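PDB 6ULO: DUF7790 domain-containing protein from Leptospira interrogans serogroup Icterohaemorrhagiae serovar copenhageni, which is of unknown function but belongs to a family grouped with the NADP-binding Rossmann folds and is probably tied to the membrane by a transmembrane helix. Local coordinates for residues Asp41-Leu53 / Gln148-Asn160. Numbering follows the deposited sequence.
Sequences DVGDTTVSNEDRL and QASPFIRKRHKTN
Gly43 and Ala149 bring their backbones within 4.0 Å, CA to CA, where the single 3-10 turn 43-45 sits on the helix; from there the irregular loop 46-51 follows the helix in the same direction, standing farther off at Asp51. At the close end Gly43 CA makes a CH···O contact with Gln148 O at 3.3 Å, with no side chain to intervene. Gly43 O accepts from both Thr46 N and Thr46 OG1, setting Thr46 against Ala149 CB. The turn lies over one face of the Phe152 ring: Asp44 CA stands 3.8 Å from its centroid, and the Asp44 carboxylate hangs over the CE1-CZ rim, tilted 40° to the ring. Val47 CG1 rests by Phe152 O and touches Ile153 CG1 and Arg156 CB. Arg156 is trans about its first bond (chi1 176°) and bent at the next, which carries its guanidinium to the loop. Arg156 NH2 gives Glu50 O a nearly straight 2.8 Å hydrogen bond; Arg156 NH1 forms a salt bridge with Asp51 OD1 at 3.1 Å, its hydrogen bond weak and bent. Ser48 O and Asn160 OD1 lie over opposite guanidinium faces, and Ser48 OG accepts from Glu50 N, an ST turn. Asp51 OD1 also hydrogen-bonds Ser271 OG, and the Glu50 carboxylate Tyr222 and Ser224. The loop thus bridges helix 139-166 to helix 94-109, where Thr46 touches Ala99, and to strand 277-282, where Leu53 touches Tyr278.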
ATOM      1  N   ASP A  41       7.370  -2.387  16.032  1.00 15.10           N
ATOM      2  CA  ASP A  41       7.558  -0.937  16.065  1.00 15.39           C
ATOM      3  C   ASP A  41       9.048  -0.591  16.059  1.00 17.26           C
ATOM      4  O   ASP A  41       9.604  -0.028  16.999  1.00 18.33           O
ATOM      5  CB  ASP A  41       6.826  -0.339  17.259  1.00 15.84           C
ATOM      6  CG  ASP A  41       5.344  -0.261  17.024  1.00 16.55           C
ATOM      7  OD1 ASP A  41       4.945   0.466  16.121  1.00 18.71           O
ATOM      8  OD2 ASP A  41       4.561  -0.919  17.715  1.00 17.98           O
ATOM      9  N   VAL A  42       9.680  -0.936  14.935  1.00 16.06           N
ATOM     10  CA  VAL A  42      11.094  -0.675  14.669  1.00 16.38           C
ATOM     11  C   VAL A  42      11.200  -0.172  13.237  1.00 14.80           C
ATOM     12  O   VAL A  42      10.293  -0.365  12.422  1.00 14.24           O
ATOM     13  CB  VAL A  42      11.993  -1.925  14.865  1.00 17.35           C
ATOM     14  CG1 VAL A  42      12.018  -2.363  16.326  1.00 18.93           C
ATOM     15  CG2 VAL A  42      11.518  -3.082  13.946  1.00 16.85           C
ATOM     16  N   GLY A  43      12.311   0.506  12.937  1.00 15.39           N
ATOM     17  CA  GLY A  43      12.442   1.148  11.636  1.00 15.19           C
ATOM     18  C   GLY A  43      12.396   0.179  10.468  1.00 14.45           C
ATOM     19  O   GLY A  43      11.948   0.544   9.376  1.00 14.44           O
ATOM     20  N   ASP A  44      12.833  -1.068  10.688  1.00 15.48           N
ATOM     21  CA  ASP A  44      12.860  -2.071   9.622  1.00 16.60           C
ATOM     22  C   ASP A  44      11.485  -2.238   8.979  1.00 16.06           C
ATOM     23  O   ASP A  44      11.371  -2.577   7.800  1.00 17.30           O
ATOM     24  CB  ASP A  44      13.290  -3.435  10.207  1.00 19.17           C
ATOM     25  CG  ASP A  44      14.490  -3.357  11.166  1.00 21.70           C
ATOM     26  OD1 ASP A  44      15.481  -4.071  10.883  1.00 24.77           O
ATOM     27  OD2 ASP A  44      14.464  -2.617  12.192  1.00 21.68           O
ATOM     28  N   THR A  45      10.427  -2.035   9.750  1.00 14.08           N
ATOM     29  CA  THR A  45       9.075  -2.315   9.294  1.00 13.67           C
ATOM     30  C   THR A  45       8.538  -1.260   8.347  1.00 13.74           C
ATOM     31  O   THR A  45       7.518  -1.502   7.687  1.00 14.74           O
ATOM     32  CB  THR A  45       8.174  -2.422  10.521  1.00 14.14           C
ATOM     33  OG1 THR A  45       8.824  -3.267  11.479  1.00 15.36           O
ATOM     34  CG2 THR A  45       6.798  -2.982  10.180  1.00 15.03           C
ATOM     35  N   THR A  46       9.213  -0.116   8.227  1.00 12.32           N
ATOM     36  CA  THR A  46       8.686   1.037   7.504  1.00 12.83           C
ATOM     37  C   THR A  46       9.080   1.053   6.033  1.00 12.09           C
ATOM     38  O   THR A  46       8.773   2.024   5.333  1.00 12.66           O
ATOM     39  CB  THR A  46       9.150   2.355   8.145  1.00 12.30           C
ATOM     40  OG1 THR A  46      10.580   2.491   8.010  1.00 12.80           O
ATOM     41  CG2 THR A  46       8.760   2.415   9.612  1.00 13.78           C
ATOM     42  N   VAL A  47       9.743   0.004   5.539  1.00 12.14           N
ATOM     43  CA  VAL A  47      10.113  -0.074   4.135  1.00 12.15           C
ATOM     44  C   VAL A  47       9.726  -1.420   3.568  1.00 13.14           C
ATOM     45  O   VAL A  47       9.702  -2.433   4.277  1.00 14.87           O
ATOM     46  CB  VAL A  47      11.612   0.175   3.867  1.00 12.74           C
ATOM     47  CG1 VAL A  47      11.980   1.599   4.185  1.00 11.99           C
ATOM     48  CG2 VAL A  47      12.474  -0.833   4.620  1.00 14.30           C
ATOM     49  N   SER A  48       9.453  -1.419   2.272  1.00 13.11           N
ATOM     50  CA  SER A  48       9.299  -2.636   1.503  1.00 12.79           C
ATOM     51  C   SER A  48      10.665  -3.237   1.157  1.00 13.23           C
ATOM     52  O   SER A  48      11.685  -2.538   1.078  1.00 13.99           O
ATOM     53  CB  SER A  48       8.591  -2.283   0.190  1.00 14.49           C
ATOM     54  OG  SER A  48       8.389  -3.430  -0.632  1.00 15.66           O
ATOM     55  N   ASN A  49      10.682  -4.553   0.952  1.00 12.38           N
ATOM     56  CA  ASN A  49      11.847  -5.256   0.422  1.00 12.95           C
ATOM     57  C   ASN A  49      11.516  -5.956  -0.889  1.00 12.22           C
ATOM     58  O   ASN A  49      12.215  -6.898  -1.272  1.00 13.80           O
ATOM     59  CB  ASN A  49      12.404  -6.225   1.463  1.00 15.13           C
ATOM     60  CG  ASN A  49      11.366  -7.272   1.892  1.00 17.46           C
ATOM     61  OD1 ASN A  49      10.215  -7.241   1.450  1.00 17.22           O
ATOM     62  ND2 ASN A  49      11.772  -8.204   2.744  1.00 19.41           N
ATOM     63  N   GLU A  50      10.485  -5.493  -1.604  1.00 11.52           N
ATOM     64  CA  GLU A  50      10.051  -6.042  -2.888  1.00 11.18           C
ATOM     65  C   GLU A  50      10.711  -5.221  -3.991  1.00 11.78           C
ATOM     66  O   GLU A  50      10.366  -4.050  -4.185  1.00 13.21           O
ATOM     67  CB  GLU A  50       8.519  -5.983  -2.965  1.00 12.98           C
ATOM     68  CG  GLU A  50       7.935  -6.884  -1.847  1.00 13.06           C
ATOM     69  CD  GLU A  50       6.424  -6.709  -1.566  1.00 12.57           C
ATOM     70  OE1 GLU A  50       5.792  -5.814  -2.182  1.00 13.58           O
ATOM     71  OE2 GLU A  50       5.859  -7.491  -0.735  1.00 13.35           O
ATOM     72  N   ASP A  51      11.635  -5.828  -4.738  1.00 11.34           N
ATOM     73  CA  ASP A  51      12.479  -5.110  -5.694  1.00 11.60           C
ATOM     74  C   ASP A  51      11.992  -5.156  -7.133  1.00 10.88           C
ATOM     75  O   ASP A  51      12.643  -4.566  -8.007  1.00 12.34           O
ATOM     76  CB  ASP A  51      13.912  -5.649  -5.678  1.00 13.08           C
ATOM     77  CG  ASP A  51      14.588  -5.461  -4.346  1.00 15.80           C
ATOM     78  OD1 ASP A  51      14.287  -4.465  -3.659  1.00 16.18           O
ATOM     79  OD2 ASP A  51      15.396  -6.340  -3.951  1.00 18.60           O
ATOM     80  N   ARG A  52      10.883  -5.837  -7.430  1.00 11.04           N
ATOM     81  CA  ARG A  52      10.413  -5.956  -8.795  1.00 12.11           C
ATOM     82  C   ARG A  52       8.960  -5.544  -8.910  1.00 11.27           C
ATOM     83  O   ARG A  52       8.202  -6.113  -9.692  1.00 11.61           O
ATOM     84  CB  ARG A  52      10.665  -7.353  -9.378  1.00 11.72           C
ATOM     85  CG  ARG A  52      12.169  -7.690  -9.541  1.00 12.37           C
ATOM     86  CD  ARG A  52      12.917  -6.689 -10.439  1.00 12.02           C
ATOM     87  NE  ARG A  52      12.206  -6.325 -11.660  1.00 12.29           N
ATOM     88  CZ  ARG A  52      12.139  -7.069 -12.772  1.00 12.89           C
ATOM     89  NH1 ARG A  52      12.716  -8.269 -12.825  1.00 13.79           N
ATOM     90  NH2 ARG A  52      11.473  -6.614 -13.837  1.00 14.05           N
ATOM     91  N   LEU A  53       8.571  -4.472  -8.206  1.00 11.33           N
ATOM     92  CA  LEU A  53       7.200  -3.986  -8.323  1.00 11.73           C
ATOM     93  C   LEU A  53       6.886  -3.541  -9.737  1.00 11.06           C
ATOM     94  O   LEU A  53       5.714  -3.492 -10.108  1.00 11.72           O
ATOM     95  CB  LEU A  53       6.943  -2.858  -7.326  1.00 13.32           C
ATOM     96  CG  LEU A  53       7.013  -3.312  -5.871  1.00 14.11           C
ATOM     97  CD1 LEU A  53       7.164  -2.092  -4.947  1.00 15.84           C
ATOM     98  CD2 LEU A  53       5.767  -4.133  -5.506  1.00 15.44           C
ATOM     99  N   GLN A 148      13.858   6.540  13.872  1.00 14.39           N
ATOM    100  CA  GLN A 148      13.895   5.086  13.727  1.00 14.97           C
ATOM    101  C   GLN A 148      13.832   4.686  12.263  1.00 14.52           C
ATOM    102  O   GLN A 148      14.509   3.741  11.838  1.00 15.70           O
ATOM    103  CB  GLN A 148      12.674   4.500  14.416  1.00 15.90           C
ATOM    104  CG  GLN A 148      12.685   4.534  15.899  1.00 17.32           C
ATOM    105  CD  GLN A 148      11.365   4.067  16.445  1.00 19.17           C
ATOM    106  OE1 GLN A 148      10.346   4.735  16.277  1.00 19.99           O
ATOM    107  NE2 GLN A 148      11.355   2.887  17.035  1.00 20.88           N
ATOM    108  N   ALA A 149      12.960   5.331  11.491  1.00 13.63           N
ATOM    109  CA  ALA A 149      12.644   4.880  10.139  1.00 13.92           C
ATOM    110  C   ALA A 149      13.640   5.397   9.112  1.00 13.30           C
ATOM    111  O   ALA A 149      13.950   4.696   8.144  1.00 13.11           O
ATOM    112  CB  ALA A 149      11.244   5.351   9.744  1.00 14.31           C
ATOM    113  N   SER A 150      14.146   6.607   9.296  1.00 14.03           N
ATOM    114  CA  SER A 150      14.957   7.232   8.245  1.00 13.87           C
ATOM    115  C   SER A 150      16.161   6.415   7.763  1.00 14.72           C
ATOM    116  O   SER A 150      16.405   6.395   6.545  1.00 14.22           O
ATOM    117  CB  SER A 150      15.309   8.695   8.594  1.00 15.21           C
ATOM    118  OG  SER A 150      16.047   8.777   9.790  1.00 16.38           O
ATOM    119  N   PRO A 151      16.918   5.710   8.602  1.00 15.06           N
ATOM    120  CA  PRO A 151      18.028   4.942   8.016  1.00 14.98           C
ATOM    121  C   PRO A 151      17.545   3.902   7.014  1.00 13.88           C
ATOM    122  O   PRO A 151      18.191   3.672   5.984  1.00 15.26           O
ATOM    123  CB  PRO A 151      18.738   4.341   9.235  1.00 16.80           C
ATOM    124  CG  PRO A 151      18.313   5.238  10.392  1.00 17.53           C
ATOM    125  CD  PRO A 151      16.901   5.609  10.078  1.00 16.37           C
ATOM    126  N   PHE A 152      16.403   3.264   7.279  1.00 13.38           N
ATOM    127  CA  PHE A 152      15.860   2.282   6.353  1.00 13.34           C
ATOM    128  C   PHE A 152      15.249   2.940   5.130  1.00 12.83           C
ATOM    129  O   PHE A 152      15.436   2.457   4.010  1.00 12.49           O
ATOM    130  CB  PHE A 152      14.821   1.438   7.087  1.00 13.39           C
ATOM    131  CG  PHE A 152      15.405   0.672   8.230  1.00 14.26           C
ATOM    132  CD1 PHE A 152      16.010  -0.570   8.011  1.00 15.24           C
ATOM    133  CD2 PHE A 152      15.414   1.213   9.512  1.00 15.68           C
ATOM    134  CE1 PHE A 152      16.567  -1.268   9.069  1.00 17.45           C
ATOM    135  CE2 PHE A 152      15.974   0.528  10.566  1.00 16.79           C
ATOM    136  CZ  PHE A 152      16.572  -0.716  10.336  1.00 17.69           C
ATOM    137  N   ILE A 153      14.531   4.049   5.326  1.00 12.29           N
ATOM    138  CA  ILE A 153      13.896   4.748   4.216  1.00 12.04           C
ATOM    139  C   ILE A 153      14.954   5.296   3.257  1.00 12.17           C
ATOM    140  O   ILE A 153      14.780   5.256   2.034  1.00 12.25           O
ATOM    141  CB  ILE A 153      12.962   5.839   4.768  1.00 12.65           C
ATOM    142  CG1 ILE A 153      11.676   5.164   5.312  1.00 14.18           C
ATOM    143  CG2 ILE A 153      12.604   6.872   3.713  1.00 13.05           C
ATOM    144  CD1 ILE A 153      10.753   6.076   6.074  1.00 15.47           C
ATOM    145  N   ARG A 154      16.072   5.813   3.797  1.00 11.99           N
ATOM    146  CA  ARG A 154      17.137   6.323   2.936  1.00 12.30           C
ATOM    147  C   ARG A 154      17.720   5.220   2.074  1.00 12.83           C
ATOM    148  O   ARG A 154      17.934   5.403   0.863  1.00 13.35           O
ATOM    149  CB  ARG A 154      18.229   6.940   3.804  1.00 13.48           C
ATOM    150  CG  ARG A 154      17.748   8.253   4.427  1.00 14.56           C
ATOM    151  CD  ARG A 154      18.638   8.640   5.605  1.00 14.57           C
ATOM    152  NE  ARG A 154      18.030   9.765   6.326  1.00 14.19           N
ATOM    153  CZ  ARG A 154      18.548  10.316   7.415  1.00 14.27           C
ATOM    154  NH1 ARG A 154      19.675   9.841   7.916  1.00 17.07           N
ATOM    155  NH2 ARG A 154      17.928  11.335   8.010  1.00 14.38           N
ATOM    156  N   LYS A 155      17.989   4.065   2.679  1.00 12.91           N
ATOM    157  CA  LYS A 155      18.539   2.951   1.918  1.00 12.96           C
ATOM    158  C   LYS A 155      17.563   2.525   0.829  1.00 12.05           C
ATOM    159  O   LYS A 155      17.971   2.265  -0.313  1.00 12.65           O
ATOM    160  CB  LYS A 155      18.878   1.812   2.878  1.00 16.18           C
ATOM    161  CG  LYS A 155      19.322   0.529   2.244  1.00 20.11           C
ATOM    162  CD  LYS A 155      19.729  -0.441   3.340  1.00 23.18           C
ATOM    163  CE  LYS A 155      20.137  -1.787   2.794  1.00 26.86           C
ATOM    164  NZ  LYS A 155      20.426  -2.771   3.884  1.00 29.88           N
ATOM    165  N   ARG A 156      16.274   2.446   1.165  1.00 11.70           N
ATOM    166  CA  ARG A 156      15.281   2.051   0.185  1.00 11.30           C
ATOM    167  C   ARG A 156      15.126   3.079  -0.928  1.00 11.31           C
ATOM    168  O   ARG A 156      14.958   2.703  -2.097  1.00 11.45           O
ATOM    169  CB  ARG A 156      13.966   1.788   0.908  1.00 11.15           C
ATOM    170  CG  ARG A 156      12.821   1.467  -0.012  1.00 11.63           C
ATOM    171  CD  ARG A 156      12.993   0.088  -0.636  1.00 13.61           C
ATOM    172  NE  ARG A 156      11.839  -0.254  -1.441  1.00 14.16           N
ATOM    173  CZ  ARG A 156      11.739  -1.352  -2.191  1.00 14.23           C
ATOM    174  NH1 ARG A 156      12.747  -2.235  -2.247  1.00 15.41           N
ATOM    175  NH2 ARG A 156      10.644  -1.527  -2.934  1.00 15.43           N
ATOM    176  N   HIS A 157      15.216   4.377  -0.614  1.00 11.15           N
ATOM    177  CA  HIS A 157      15.178   5.374  -1.676  1.00 11.50           C
ATOM    178  C   HIS A 157      16.338   5.185  -2.653  1.00 11.62           C
ATOM    179  O   HIS A 157      16.153   5.291  -3.868  1.00 12.33           O
ATOM    180  CB  HIS A 157      15.221   6.783  -1.080  1.00 11.60           C
ATOM    181  CG  HIS A 157      13.924   7.212  -0.471  1.00 10.99           C
ATOM    182  ND1 HIS A 157      13.810   8.273   0.411  1.00 10.53           N
ATOM    183  CD2 HIS A 157      12.672   6.712  -0.623  1.00 11.11           C
ATOM    184  CE1 HIS A 157      12.534   8.397   0.770  1.00 11.97           C
ATOM    185  NE2 HIS A 157      11.828   7.468   0.154  1.00 11.99           N
ATOM    186  N   LYS A 158      17.542   4.906  -2.146  1.00 11.67           N
ATOM    187  CA  LYS A 158      18.691   4.734  -3.035  0.57 12.01           C
ATOM    188  C   LYS A 158      18.546   3.484  -3.887  1.00 11.42           C
ATOM    189  O   LYS A 158      18.907   3.490  -5.066  1.00 12.23           O
ATOM    190  CB  LYS A 158      19.980   4.705  -2.226  0.57 13.36           C
ATOM    191  CG  LYS A 158      20.181   6.001  -1.462  0.57 14.44           C
ATOM    192  CD  LYS A 158      21.325   5.918  -0.463  0.57 15.85           C
ATOM    193  CE  LYS A 158      21.327   7.159   0.442  0.57 16.02           C
ATOM    194  NZ  LYS A 158      21.455   8.415  -0.343  0.57 15.34           N
ATOM    195  N   THR A 159      17.994   2.410  -3.309  1.00 11.46           N
ATOM    196  CA  THR A 159      17.699   1.202  -4.064  1.00 12.05           C
ATOM    197  C   THR A 159      16.645   1.472  -5.132  1.00 11.40           C
ATOM    198  O   THR A 159      16.780   0.999  -6.266  1.00 12.27           O
ATOM    199  CB  THR A 159      17.239   0.122  -3.096  1.00 13.82           C
ATOM    200  OG1 THR A 159      18.378  -0.272  -2.328  1.00 16.59           O
ATOM    201  CG2 THR A 159      16.656  -1.071  -3.841  1.00 14.79           C
ATOM    202  N   ASN A 160      15.569   2.208  -4.784  1.00 10.69           N
ATOM    203  CA  ASN A 160      14.537   2.489  -5.772  1.00 11.24           C
ATOM    204  C   ASN A 160      15.085   3.259  -6.957  1.00 11.47           C
ATOM    205  O   ASN A 160      14.663   3.026  -8.089  1.00 12.14           O
ATOM    206  CB  ASN A 160      13.356   3.251  -5.148  1.00 10.89           C
ATOM    207  CG  ASN A 160      12.472   2.362  -4.312  1.00 11.69           C
ATOM    208  OD1 ASN A 160      12.571   1.150  -4.351  1.00 12.83           O
ATOM    209  ND2 ASN A 160      11.615   2.974  -3.529  1.00 12.49           N
TER